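Local coordinates for putative acetyltransferase (Clostridium difficile, PDB 3DSB) that probably transfers an acyl group, likely acetyl from acetyl-coenzyme A, to an acceptor, as a member of the GNAT acetyltransferase family, at the interface of chains A and B. Residues are numbered along the deposited sequence; one frame, centred on the assembly and turned at random. Chains: chain A/B, Putative acetyltransferase.

The interface of chains A and B. Residues chain A 149-151; chain B 137-138, 142-144.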
loop_
_atom_site.group_PDB
_atom_site.type_symbol
_atom_site.label_atom_id
_atom_site.label_comp_id
_atom_site.label_asym_id
_atom_site.label_seq_id
_atom_site.Cartn_x
_atom_site.Cartn_y
_atom_site.Cartn_z
HETATM N N MSE A 149 -6.460 -7.401 7.670
HETATM C CA MSE A 149 -5.208 -6.669 7.805
HETATM C C MSE A 149 -4.646 -6.911 9.212
HETATM O O MSE A 149 -5.424 -7.061 10.176
HETATM C CB MSE A 149 -5.472 -5.197 7.577
HETATM C CG MSE A 149 -5.509 -4.882 6.095
HETATM SE SE MSE A 149 -6.090 -3.081 5.740
HETATM C CE MSE A 149 -5.080 -2.254 7.316
ATOM N N TYR A 150 -3.317 -6.975 9.327
ATOM C CA TYR A 150 -2.643 -7.065 10.640
ATOM C C TYR A 150 -1.669 -5.929 10.753
ATOM O O TYR A 150 -1.172 -5.438 9.708
ATOM C CB TYR A 150 -1.856 -8.397 10.742
ATOM C CG TYR A 150 -2.774 -9.555 11.022
ATOM C CD1 TYR A 150 -2.843 -10.094 12.298
ATOM C CD2 TYR A 150 -3.568 -10.114 10.012
ATOM C CE1 TYR A 150 -3.702 -11.129 12.589
ATOM C CE2 TYR A 150 -4.454 -11.163 10.290
ATOM C CZ TYR A 150 -4.499 -11.668 11.586
ATOM O OH TYR A 150 -5.360 -12.709 11.911
ATOM N N GLU A 151 -1.348 -5.510 11.981
ATOM C CA GLU A 151 -0.340 -4.464 12.113
ATOM C C GLU A 151 0.486 -4.634 13.368
ATOM O O GLU A 151 0.028 -5.227 14.379
ATOM C CB GLU A 151 -0.983 -3.088 12.081
ATOM C CG GLU A 151 -1.691 -2.704 13.347
ATOM C CD GLU A 151 -2.360 -1.343 13.255
ATOM O OE1 GLU A 151 -1.945 -0.505 12.400
ATOM O OE2 GLU A 151 -3.251 -1.066 14.097
ATOM N N TYR B 137 1.089 -14.413 13.365
ATOM C CA TYR B 137 1.329 -12.984 13.588
ATOM C C TYR B 137 1.227 -12.551 15.044
ATOM O O TYR B 137 1.971 -11.668 15.472
ATOM C CB TYR B 137 0.410 -12.138 12.701
ATOM C CG TYR B 137 0.623 -12.439 11.249
ATOM C CD1 TYR B 137 1.908 -12.492 10.691
ATOM C CD2 TYR B 137 -0.454 -12.657 10.416
ATOM C CE1 TYR B 137 2.091 -12.766 9.344
ATOM C CE2 TYR B 137 -0.287 -12.938 9.080
ATOM C CZ TYR B 137 0.980 -12.997 8.544
ATOM O OH TYR B 137 1.131 -13.280 7.212
ATOM N N GLU B 138 0.275 -13.138 15.771
ATOM C CA GLU B 138 0.187 -12.970 17.210
ATOM C C GLU B 138 1.504 -13.193 17.944
ATOM O O GLU B 138 1.868 -12.400 18.809
ATOM C CB GLU B 138 -0.883 -13.899 17.785
ATOM C CG GLU B 138 -2.062 -13.174 18.401
ATOM C CD GLU B 138 -3.083 -12.656 17.388
ATOM O OE1 GLU B 138 -4.268 -12.490 17.804
ATOM O OE2 GLU B 138 -2.726 -12.408 16.192
HETATM N N MSE B 142 1.849 -8.871 16.227
HETATM C CA MSE B 142 1.055 -8.251 15.162
HETATM C C MSE B 142 -0.363 -8.740 15.308
HETATM O O MSE B 142 -0.611 -9.944 15.488
HETATM C CB MSE B 142 1.581 -8.646 13.799
HETATM C CG MSE B 142 2.972 -8.197 13.632
HETATM SE SE MSE B 142 3.617 -8.582 11.856
HETATM C CE MSE B 142 2.160 -7.868 10.933
ATOM N N TYR B 143 -1.294 -7.780 15.271
ATOM C CA TYR B 143 -2.679 -8.072 15.596
ATOM C C TYR B 143 -3.595 -7.571 14.522
ATOM O O TYR B 143 -3.275 -6.659 13.775
ATOM C CB TYR B 143 -3.056 -7.440 16.952
ATOM C CG TYR B 143 -2.110 -7.885 18.029
ATOM C CD1 TYR B 143 -2.129 -9.192 18.447
ATOM C CD2 TYR B 143 -1.186 -6.995 18.619
ATOM C CE1 TYR B 143 -1.250 -9.663 19.445
ATOM C CE2 TYR B 143 -0.281 -7.452 19.636
ATOM C CZ TYR B 143 -0.330 -8.785 20.009
ATOM O OH TYR B 143 0.548 -9.258 20.987
ATOM N N GLU B 144 -4.772 -8.169 14.469
ATOM C CA GLU B 144 -5.724 -7.845 13.442
ATOM C C GLU B 144 -6.258 -6.432 13.593
ATOM O O GLU B 144 -6.612 -5.975 14.706
ATOM C CB GLU B 144 -6.866 -8.847 13.555
ATOM C CG GLU B 144 -7.800 -8.788 12.412
ATOM C CD GLU B 144 -8.742 -9.990 12.365
ATOM O OE1 GLU B 144 -8.668 -10.891 13.228
ATOM O OE2 GLU B 144 -9.550 -10.031 11.449
#
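An antiparallel beta pairing between subunits joins A:Tyr150 and A:Glu151, in the C-terminal strand 147-152 of chain A, to the short strand 142-144 of chain B. It extends the sheet of one subunit with a strand from the other, and the two-fold symmetry repeats the exchange with the chains swapped; the crystal alone does not settle whether this dimer forms in solution. A:Glu151 and B:Tyr143 face each other as a pair joined by two main-chain hydrogen bonds: A:Glu151 N donates to B:Tyr143 O at 2.9 Å, and B:Tyr143 N returns a bond to A:Glu151 O at 3.0 Å. These bonds set the register without relying on either side chain.

A:Tyr150 buries more surface than any other residue of this patch (56 Å²), its ring touching both strand and helix of chain B. One face, toward its rim, lies against the backbone of B:Tyr143 and B:Glu144, with ring atom CD1 3.8 Å from B:Glu144 CA. Over the centre of the opposite face stands B:Tyr137, from helix 133-139, whose ring carbon CD2 lies 3.8 Å above the plane. The two tyrosine side chains cross at about a right angle and their ring planes are steeply inclined, so CD2 reaches over the face without a flat stack. With CG anti to the carbonyl carbon (chi1 -77°), the A:Tyr150 ring projects from its strand into this slot, where the covering on both faces should limit its tilting.

Smaller contacts border the ring. The selenomethionine B:Met142 bends at its last torsion (chi3 49°), placing its terminal methyl CE 4.1 Å from A:Tyr150 CB. B:Glu144 passes the phenol at a slant, its carboxylate plane 22° from the ring plane, while B:Glu138, crossing nearly perpendicular, brings OE2 within 3.9 Å of A:Tyr150 CE1. At the phenol's far end, A:Tyr150 OH lies 4.0 Å from carboxylate oxygen OE1 of B:Glu144.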